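Local structure of hypothetical protein PH1789 (Pyrococcus horikoshii, 1WR2) at residues 65-70 / 103-108; 18-23 / 230-235; 53-58 / 110-115; 57-62 / 85-90. The protein is of unknown function but belongs to the ATP-grasp superfamily. All blocks are in the same frame, centred on the assembly; numbering follows the deposited sequence.

Interaction 1: 65-70 / 103-108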
# COMPACT_ATOMS: atom_id res chain seq x y z
N SER A 65 2.72 6.87 11.99
CA SER A 65 2.13 8.00 12.70
C SER A 65 0.97 8.57 11.90
O SER A 65 1.12 8.86 10.71
CB SER A 65 3.16 9.11 12.92
OG SER A 65 2.54 10.25 13.50
N PRO A 66 -0.19 8.74 12.54
CA PRO A 66 -1.37 9.29 11.85
C PRO A 66 -1.09 10.70 11.34
O PRO A 66 -1.77 11.18 10.44
CB PRO A 66 -2.44 9.28 12.94
CG PRO A 66 -1.98 8.19 13.89
CD PRO A 66 -0.50 8.42 13.94
N GLN A 67 -0.10 11.36 11.93
CA GLN A 67 0.25 12.73 11.53
C GLN A 67 1.27 12.77 10.41
O GLN A 67 1.50 13.83 9.81
CB GLN A 67 0.81 13.52 12.71
CG GLN A 67 -0.19 13.85 13.79
CD GLN A 67 -0.75 12.61 14.46
OE1 GLN A 67 -0.01 11.75 14.91
NE2 GLN A 67 -2.08 12.52 14.52
N ILE A 68 1.89 11.63 10.12
CA ILE A 68 2.90 11.56 9.08
C ILE A 68 2.51 10.50 8.06
O ILE A 68 3.07 9.40 8.05
CB ILE A 68 4.28 11.22 9.67
CG1 ILE A 68 4.58 12.13 10.86
CG2 ILE A 68 5.35 11.37 8.61
CD1 ILE A 68 5.87 11.81 11.56
N LEU A 69 1.55 10.83 7.21
CA LEU A 69 1.08 9.89 6.19
C LEU A 69 2.02 9.83 4.98
O LEU A 69 2.23 8.76 4.40
CB LEU A 69 -0.33 10.27 5.75
CG LEU A 69 -1.39 10.33 6.86
CD1 LEU A 69 -2.69 10.91 6.28
CD2 LEU A 69 -1.62 8.94 7.45
N HIS A 70 2.58 10.97 4.59
CA HIS A 70 3.50 11.01 3.46
C HIS A 70 4.91 10.75 3.99
O HIS A 70 5.71 11.68 4.18
CB HIS A 70 3.44 12.38 2.78
CG HIS A 70 4.17 12.45 1.47
ND1 HIS A 70 4.29 13.62 0.75
CD2 HIS A 70 4.80 11.49 0.76
CE1 HIS A 70 4.97 13.37 -0.36
NE2 HIS A 70 5.29 12.09 -0.38
N PRO A 103 6.41 17.70 15.40
CA PRO A 103 6.78 17.40 16.79
C PRO A 103 5.64 16.92 17.69
O PRO A 103 5.89 16.34 18.75
CB PRO A 103 7.41 18.71 17.27
CG PRO A 103 6.88 19.76 16.33
CD PRO A 103 6.86 19.04 15.01
N ASP A 104 4.40 17.13 17.27
CA ASP A 104 3.25 16.71 18.07
C ASP A 104 2.65 15.39 17.58
O ASP A 104 1.57 14.98 18.02
CB ASP A 104 2.18 17.81 18.02
CG ASP A 104 1.64 18.04 16.62
OD1 ASP A 104 2.46 18.23 15.69
OD2 ASP A 104 0.40 18.02 16.45
N ALA A 105 3.36 14.72 16.68
CA ALA A 105 2.89 13.46 16.11
C ALA A 105 2.77 12.31 17.10
O ALA A 105 3.61 12.13 17.98
CB ALA A 105 3.81 13.04 14.97
N GLU A 106 1.70 11.53 16.96
CA GLU A 106 1.52 10.35 17.80
C GLU A 106 2.32 9.26 17.09
O GLU A 106 2.12 9.02 15.90
CB GLU A 106 0.03 9.96 17.87
CG GLU A 106 -0.21 8.54 18.38
CD GLU A 106 -1.68 8.19 18.54
OE1 GLU A 106 -2.49 8.58 17.68
OE2 GLU A 106 -2.02 7.51 19.53
N ILE A 107 3.26 8.62 17.79
CA ILE A 107 4.05 7.57 17.16
C ILE A 107 3.44 6.23 17.54
O ILE A 107 3.47 5.83 18.70
CB ILE A 107 5.53 7.61 17.62
CG1 ILE A 107 6.11 9.01 17.42
CG2 ILE A 107 6.35 6.60 16.82
CD1 ILE A 107 6.17 9.46 15.97
N LEU A 108 2.87 5.54 16.56
CA LEU A 108 2.24 4.25 16.81
C LEU A 108 3.24 3.11 16.81
O LEU A 108 2.94 2.01 17.28
CB LEU A 108 1.16 3.97 15.76
CG LEU A 108 -0.04 4.92 15.75
CD1 LEU A 108 -1.01 4.51 14.65
CD2 LEU A 108 -0.73 4.88 17.11
O HOH W 1 -3.30 10.91 16.81
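The Q67 amide and the E106 carboxylate are turned 31° from each other, and a water joins their ends, accepting from Q67 NE2 at 3.1 Å and donating to E106 OE1 at 2.6 Å. Q67 OE1 takes the backbone E106 N at 2.7 Å, with the donor standing 40° above the amide plane. A bend at chi2 (63°) brings Q67 CD close to E106 N and A105 CA. S65 OG then reaches E106 O at 2.7 Å. The same hydroxyl accepts from Q67 N at 3.3 Å, an ST turn lying inside the type I turn from S65 to I68. Apolar atoms fill in around these bonds. A105 CB rests 3.8 Å from Q67 CB and 4.2 Å from I68 CD1, while P66 CG meets L108 CD1 at 3.9 Å. I68 also packs on A98 and Y101, so the turn after strand 59-64 touches helix 84-101 as well as the loop that follows that helix. Side chains of one loop thus bind both the N-H and the C=O of E106 in the other, and the two irregular segments are joined by polar bonds without any direct ion pair.

Interaction 2: 18-23 / 230-235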
# COMPACT_ATOMS: atom_id res chain seq x y z
N THR A 18 -9.55 9.52 10.45
CA THR A 18 -10.09 9.14 9.15
C THR A 18 -8.99 8.50 8.31
O THR A 18 -9.26 7.61 7.49
CB THR A 18 -10.66 10.36 8.40
OG1 THR A 18 -9.59 11.25 8.05
CG2 THR A 18 -11.65 11.10 9.28
N ALA A 19 -7.75 8.93 8.51
CA ALA A 19 -6.63 8.38 7.75
C ALA A 19 -5.99 7.18 8.45
O ALA A 19 -5.58 7.26 9.60
CB ALA A 19 -5.58 9.46 7.50
N MET A 20 -5.89 6.07 7.74
CA MET A 20 -5.28 4.86 8.29
C MET A 20 -3.79 4.85 7.97
O MET A 20 -3.37 5.23 6.88
CB MET A 20 -5.93 3.61 7.68
CG MET A 20 -7.42 3.53 7.85
SD MET A 20 -8.09 1.96 7.27
CE MET A 20 -7.68 0.89 8.65
N VAL A 21 -2.98 4.40 8.93
CA VAL A 21 -1.53 4.32 8.70
C VAL A 21 -1.26 3.05 7.91
O VAL A 21 -2.11 2.17 7.83
CB VAL A 21 -0.74 4.31 10.04
CG1 VAL A 21 -0.94 5.64 10.77
CG2 VAL A 21 -1.19 3.16 10.91
N GLU A 22 -0.08 2.96 7.31
CA GLU A 22 0.26 1.82 6.47
C GLU A 22 -0.08 0.44 7.02
O GLU A 22 -0.67 -0.37 6.31
CB GLU A 22 1.75 1.86 6.10
CG GLU A 22 2.15 0.83 5.06
CD GLU A 22 3.62 0.95 4.66
OE1 GLU A 22 4.25 1.98 4.98
OE2 GLU A 22 4.13 0.02 4.01
N TYR A 23 0.27 0.16 8.27
CA TYR A 23 -0.01 -1.17 8.80
C TYR A 23 -1.49 -1.44 8.96
O TYR A 23 -1.93 -2.57 8.80
CB TYR A 23 0.76 -1.43 10.11
CG TYR A 23 0.15 -0.84 11.36
CD1 TYR A 23 -0.94 -1.43 11.99
CD2 TYR A 23 0.68 0.32 11.92
CE1 TYR A 23 -1.50 -0.87 13.15
CE2 TYR A 23 0.13 0.89 13.07
CZ TYR A 23 -0.96 0.29 13.68
OH TYR A 23 -1.50 0.86 14.80
N SER A 230 0.39 1.26 1.00
CA SER A 230 -1.03 1.48 0.77
C SER A 230 -1.58 2.55 1.70
O SER A 230 -1.08 2.73 2.81
CB SER A 230 -1.81 0.18 1.00
OG SER A 230 -3.21 0.38 0.90
N ARG A 231 -2.60 3.26 1.24
CA ARG A 231 -3.22 4.28 2.06
C ARG A 231 -4.73 4.13 1.94
O ARG A 231 -5.26 3.84 0.86
CB ARG A 231 -2.79 5.68 1.62
CG ARG A 231 -3.34 6.13 0.29
CD ARG A 231 -3.15 7.63 0.13
NE ARG A 231 -4.40 8.28 -0.25
CZ ARG A 231 -4.82 9.44 0.25
NH1 ARG A 231 -4.08 10.08 1.15
NH2 ARG A 231 -5.96 9.97 -0.16
N ILE A 232 -5.41 4.29 3.06
CA ILE A 232 -6.86 4.20 3.10
C ILE A 232 -7.39 5.39 3.90
O ILE A 232 -6.93 5.64 5.02
CB ILE A 232 -7.34 2.88 3.76
CG1 ILE A 232 -6.88 1.68 2.93
CG2 ILE A 232 -8.85 2.88 3.89
CD1 ILE A 232 -7.28 0.33 3.53
N ILE A 233 -8.32 6.12 3.30
CA ILE A 233 -8.95 7.27 3.96
C ILE A 233 -10.40 6.87 4.22
O ILE A 233 -11.14 6.53 3.30
CB ILE A 233 -8.94 8.53 3.07
CG1 ILE A 233 -7.50 8.92 2.72
CG2 ILE A 233 -9.67 9.67 3.78
CD1 ILE A 233 -6.59 9.08 3.93
N LEU A 234 -10.79 6.90 5.49
CA LEU A 234 -12.14 6.51 5.88
C LEU A 234 -13.11 7.68 5.95
O LEU A 234 -12.72 8.85 6.06
CB LEU A 234 -12.09 5.82 7.24
CG LEU A 234 -11.23 4.55 7.33
CD1 LEU A 234 -11.10 4.13 8.79
CD2 LEU A 234 -11.84 3.44 6.49
N LYS A 235 -14.40 7.35 5.86
CA LYS A 235 -15.47 8.33 5.93
C LYS A 235 -15.91 8.40 7.38
O LYS A 235 -16.05 7.38 8.05
CB LYS A 235 -16.64 7.92 5.03
CG LYS A 235 -16.34 8.07 3.54
CD LYS A 235 -16.94 6.97 2.69
CE LYS A 235 -18.43 7.14 2.48
NZ LYS A 235 -18.88 6.22 1.41
O HOH W 2 -1.38 4.80 5.00
O HOH W 3 -4.04 6.46 4.62
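At one edge of the large antiparallel sheet, the short, weakly bonded strand 19-20 runs beside strand 225-234, T18 facing L234 and M20 facing I232. L234 N donates to T18 O at 2.6 Å, and M20 N to I232 O at 2.9 Å. Between these bonds A19 and I233 form a non-hydrogen-bonded pair. A chi2 of -54° swings I233 CD1 to within 3.7 Å of A19 CB. CG1, which carries this methyl, lies over one face of the R231 guanidinium, offset toward its rim. Strand 19-20 is the outermost of the sheet on this side, and its pairing soon gives way to water: one water sits between M20 O and S230 O, another between M20 O and I232 O. V21 then occupies the N-cap position of helix 22-30. On the face bearing M20, that side chain lies beside I232 and points the same way, SD 3.6 Å from I232 CG2, and its CG comes 3.8 Å from L234 CD1. V8 and V12 of helix 3-14 and V28 of helix 22-30 close over the methionine. E22, the first residue of that helix, turns its carboxylate to K26, K62 and K71.

Interaction 3: 53-58 / 110-115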
# COMPACT_ATOMS: atom_id res chain seq x y z
N LYS A 53 15.70 -9.83 12.73
CA LYS A 53 16.33 -11.15 12.70
C LYS A 53 15.32 -12.17 12.22
O LYS A 53 15.65 -13.11 11.49
CB LYS A 53 16.84 -11.55 14.09
CG LYS A 53 18.10 -10.84 14.53
CD LYS A 53 18.68 -11.50 15.77
CE LYS A 53 20.05 -10.95 16.11
NZ LYS A 53 20.63 -11.62 17.29
N GLU A 54 14.07 -11.98 12.64
CA GLU A 54 12.99 -12.88 12.27
C GLU A 54 12.76 -12.94 10.77
O GLU A 54 12.84 -14.01 10.17
CB GLU A 54 11.71 -12.44 12.98
CG GLU A 54 11.01 -13.56 13.74
CD GLU A 54 9.85 -13.06 14.58
OE1 GLU A 54 10.09 -12.26 15.51
OE2 GLU A 54 8.70 -13.47 14.31
N ILE A 55 12.49 -11.80 10.14
CA ILE A 55 12.25 -11.79 8.70
C ILE A 55 13.53 -11.79 7.87
O ILE A 55 13.48 -12.04 6.66
CB ILE A 55 11.37 -10.58 8.29
CG1 ILE A 55 12.12 -9.27 8.49
CG2 ILE A 55 10.08 -10.58 9.10
CD1 ILE A 55 11.35 -8.07 8.01
N GLY A 56 14.66 -11.52 8.52
CA GLY A 56 15.94 -11.52 7.83
C GLY A 56 16.37 -10.22 7.16
O GLY A 56 15.57 -9.56 6.49
N TYR A 57 17.64 -9.85 7.33
CA TYR A 57 18.17 -8.63 6.73
C TYR A 57 18.46 -8.86 5.24
O TYR A 57 18.66 -10.00 4.82
CB TYR A 57 19.47 -8.20 7.42
CG TYR A 57 19.31 -7.65 8.82
CD1 TYR A 57 19.23 -8.50 9.93
CD2 TYR A 57 19.23 -6.27 9.04
CE1 TYR A 57 19.08 -7.98 11.23
CE2 TYR A 57 19.08 -5.74 10.32
CZ TYR A 57 19.01 -6.60 11.41
OH TYR A 57 18.88 -6.06 12.67
N PRO A 58 18.48 -7.79 4.43
CA PRO A 58 18.25 -6.39 4.79
C PRO A 58 16.77 -6.06 4.98
O PRO A 58 15.91 -6.69 4.36
CB PRO A 58 18.86 -5.64 3.62
CG PRO A 58 18.51 -6.53 2.46
CD PRO A 58 18.85 -7.91 3.01
N VAL A 110 7.05 1.40 14.66
CA VAL A 110 7.83 1.36 13.43
C VAL A 110 7.62 0.05 12.70
O VAL A 110 7.77 -1.03 13.27
CB VAL A 110 9.33 1.51 13.71
CG1 VAL A 110 10.11 1.41 12.41
CG2 VAL A 110 9.59 2.84 14.38
N LEU A 111 7.27 0.14 11.43
CA LEU A 111 7.04 -1.04 10.63
C LEU A 111 8.37 -1.59 10.14
O LEU A 111 9.19 -0.86 9.55
CB LEU A 111 6.13 -0.69 9.44
CG LEU A 111 5.32 -1.83 8.80
CD1 LEU A 111 4.60 -2.61 9.89
CD2 LEU A 111 4.32 -1.26 7.81
N VAL A 112 8.62 -2.86 10.43
CA VAL A 112 9.84 -3.53 10.00
C VAL A 112 9.39 -4.45 8.87
O VAL A 112 8.62 -5.38 9.11
CB VAL A 112 10.46 -4.40 11.12
CG1 VAL A 112 11.77 -5.00 10.64
CG2 VAL A 112 10.67 -3.58 12.37
N ALA A 113 9.86 -4.19 7.66
CA ALA A 113 9.46 -4.98 6.52
C ALA A 113 10.65 -5.49 5.73
O ALA A 113 11.79 -5.09 5.97
CB ALA A 113 8.56 -4.15 5.61
N PRO A 114 10.41 -6.38 4.76
CA PRO A 114 11.50 -6.91 3.96
C PRO A 114 11.82 -6.05 2.74
O PRO A 114 11.01 -5.21 2.33
CB PRO A 114 10.99 -8.30 3.57
CG PRO A 114 9.51 -8.02 3.34
CD PRO A 114 9.16 -7.13 4.53
N MET A 115 13.02 -6.24 2.20
CA MET A 115 13.43 -5.55 1.00
C MET A 115 12.91 -6.43 -0.13
O MET A 115 13.51 -7.45 -0.48
CB MET A 115 14.95 -5.44 0.93
CG MET A 115 15.54 -4.27 1.71
SD MET A 115 15.06 -2.68 0.99
CE MET A 115 16.17 -2.62 -0.43
O HOH W 4 14.61 -8.57 3.17
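I55 and P58 make the direct contacts with the end of strand 109-114, and a single methyl does much of the work. I55 CD1 comes down on the backbone at A113, 3.5 Å from A113 C, and also touches V112 CG1 at 4.1 Å and P114 CD at 4.2 Å. A chi1 of 67° places CG1 between the backbone N and the carbonyl carbon of I55, and from there CD1 extends to the strand. Further along, the P58 ring crosses the M115 side chain at about a right angle, CG to CG 3.8 Å. M115 CG lies 3.6 Å from P58 O as well, before the bends at chi2 and chi3 carry the rest of the chain away. No direct hydrogen bond spans the two segments. A water takes that place, donating to P58 O at 2.6 Å and accepting from M115 N at 3.0 Å, so both backbone groups are bridged at the point where the strand ends.

The next shell sets these groups in position. G56 leaves helix 45-55 with a phi of +87°, a conformation in which a CB would press on the carbonyl oxygen of I55, and the peptide before P58 is cis. Both lie in the short connection from the helix to strand 59-64. V112 packs on A48 of the same helix and on L61 of the neighbouring strand, while backbone bonds between A113 and V60 and between V112 and K40 hold strand 109-114 on both sides. A helix laid on an antiparallel four-stranded sheet, joined to a strand of it by a short connection, is the pattern of this smaller alpha/beta lobe of the ATP-grasp fold.

Interaction 4: 57-62 / 85-90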
# COMPACT_ATOMS: atom_id res chain seq x y z
N TYR A 57 17.64 -9.85 7.33
CA TYR A 57 18.17 -8.63 6.73
C TYR A 57 18.46 -8.86 5.24
O TYR A 57 18.66 -10.00 4.82
CB TYR A 57 19.47 -8.20 7.42
CG TYR A 57 19.31 -7.65 8.82
CD1 TYR A 57 19.23 -8.50 9.93
CD2 TYR A 57 19.23 -6.27 9.04
CE1 TYR A 57 19.08 -7.98 11.23
CE2 TYR A 57 19.08 -5.74 10.32
CZ TYR A 57 19.01 -6.60 11.41
OH TYR A 57 18.88 -6.06 12.67
N PRO A 58 18.48 -7.79 4.43
CA PRO A 58 18.25 -6.39 4.79
C PRO A 58 16.77 -6.06 4.98
O PRO A 58 15.91 -6.69 4.36
CB PRO A 58 18.86 -5.64 3.62
CG PRO A 58 18.51 -6.53 2.46
CD PRO A 58 18.85 -7.91 3.01
N VAL A 59 16.48 -5.08 5.83
CA VAL A 59 15.10 -4.70 6.08
C VAL A 59 14.85 -3.22 5.86
O VAL A 59 15.79 -2.44 5.63
CB VAL A 59 14.68 -5.04 7.53
CG1 VAL A 59 14.92 -6.52 7.80
CG2 VAL A 59 15.46 -4.18 8.51
N VAL A 60 13.58 -2.84 5.93
CA VAL A 60 13.12 -1.47 5.75
C VAL A 60 12.47 -1.02 7.06
O VAL A 60 11.78 -1.81 7.70
CB VAL A 60 12.03 -1.38 4.66
CG1 VAL A 60 11.37 -0.01 4.68
CG2 VAL A 60 12.63 -1.65 3.30
N LEU A 61 12.70 0.23 7.46
CA LEU A 61 12.05 0.75 8.65
C LEU A 61 11.14 1.88 8.18
O LEU A 61 11.55 2.71 7.37
CB LEU A 61 13.06 1.29 9.68
CG LEU A 61 13.91 0.27 10.45
CD1 LEU A 61 14.69 1.00 11.53
CD2 LEU A 61 13.01 -0.81 11.08
N LYS A 62 9.91 1.89 8.67
CA LYS A 62 8.94 2.91 8.30
C LYS A 62 8.19 3.37 9.54
O LYS A 62 7.43 2.60 10.12
CB LYS A 62 7.93 2.36 7.30
CG LYS A 62 8.51 1.78 6.02
CD LYS A 62 7.36 1.33 5.13
CE LYS A 62 7.83 0.75 3.82
NZ LYS A 62 6.67 0.45 2.92
N GLU A 85 23.54 -2.83 13.81
CA GLU A 85 24.11 -1.53 14.14
C GLU A 85 23.45 -0.44 13.31
O GLU A 85 23.11 0.63 13.81
CB GLU A 85 25.62 -1.51 13.88
CG GLU A 85 26.44 -2.51 14.71
CD GLU A 85 26.10 -3.96 14.40
OE1 GLU A 85 26.11 -4.34 13.21
OE2 GLU A 85 25.82 -4.73 15.35
N GLU A 86 23.28 -0.72 12.02
CA GLU A 86 22.65 0.23 11.11
C GLU A 86 21.16 0.43 11.44
O GLU A 86 20.62 1.52 11.28
CB GLU A 86 22.82 -0.25 9.67
CG GLU A 86 21.89 0.41 8.67
CD GLU A 86 22.38 0.31 7.23
OE1 GLU A 86 22.82 -0.79 6.82
OE2 GLU A 86 22.33 1.34 6.52
N LEU A 87 20.51 -0.63 11.92
CA LEU A 87 19.09 -0.55 12.27
C LEU A 87 18.94 0.36 13.49
O LEU A 87 17.99 1.14 13.57
CB LEU A 87 18.53 -1.95 12.58
CG LEU A 87 17.00 -2.10 12.69
CD1 LEU A 87 16.60 -3.56 12.47
CD2 LEU A 87 16.54 -1.63 14.04
N LYS A 88 19.88 0.28 14.43
CA LYS A 88 19.84 1.10 15.64
C LYS A 88 19.99 2.57 15.31
O LYS A 88 19.38 3.42 15.96
CB LYS A 88 20.94 0.68 16.62
CG LYS A 88 20.79 -0.71 17.20
CD LYS A 88 21.95 -1.05 18.13
CE LYS A 88 21.75 -2.41 18.81
NZ LYS A 88 22.93 -2.79 19.64
N LYS A 89 20.81 2.88 14.31
CA LYS A 89 21.04 4.27 13.93
C LYS A 89 19.90 4.81 13.06
O LYS A 89 19.53 5.98 13.19
CB LYS A 89 22.39 4.40 13.21
CG LYS A 89 22.43 3.94 11.76
CD LYS A 89 23.88 3.76 11.28
CE LYS A 89 24.03 3.92 9.77
NZ LYS A 89 23.10 3.05 9.00
N LYS A 90 19.35 3.98 12.19
CA LYS A 90 18.25 4.41 11.34
C LYS A 90 16.98 4.56 12.16
O LYS A 90 16.09 5.34 11.82
CB LYS A 90 18.03 3.41 10.20
CG LYS A 90 19.15 3.45 9.17
CD LYS A 90 19.31 4.86 8.63
CE LYS A 90 20.56 4.99 7.77
NZ LYS A 90 20.67 6.36 7.19
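L87 of helix 84-101 meets L61 and Y57 across the layer between helix and sheet, in the part of the ATP-grasp fold built on the four-stranded sheet. The helix segment runs almost parallel to strand 59-62, their directions 14° apart and their axes approaching to 9.9 Å. L87 gives up the greatest area. Its CG lies anti to the backbone N (chi1 -168°), and the two methyls beyond share the contact. CD1 goes to Y57, 3.4 Å from OH and 3.9 Å from CE2, the two side chains crossing at about a right angle; V59 CG2 joins the same methyl at 4.2 Å. L61 comes in from the strand, also nearly perpendicular to L87, with its CD1 4.0 Å from L87 CG and 4.1 Å from L87 CD2. The core continues outward: L45, L49 and A52 of helix 45-55 pack on L87, I81 touches both leucines, and V110 of the adjacent strand 109-114 packs on L61. Thus both helices lie against one face of the sheet. No hydrogen bond crosses between the segments, and the charges of the helix stay to the side: K90 reaches E93, and K89 NZ forms a salt bridge with E86 OE2, its hydrogen bond weak. What K90 offers the strand is its aliphatic root, with CB 4.3 Å from L61 CD1.

Overall arrangement
Interactions 2 and 4 are the buried contacts, interactions 1 and 3 only partly so, but burial does not decide their chemistry. Interaction 2 lies nearest the middle of the chain, about 10 Å from its centre, and adds an edge strand to the large sheet through backbone bonds. Interactions 3 and 4 serve the smaller sheet, share Y57 and P58, and place two helices against neighbouring strands, interaction 4 by apolar contact alone, interaction 3 with one bridging water. Interaction 1 joins loops leaving the same strand and helix as interaction 4, and relies on side-chain-to-backbone bonds. It touches interaction 2 through L69 and A19. The salt bridge E22 OE2 to K62 NZ, 2.8 Å, connects interactions 2 and 4.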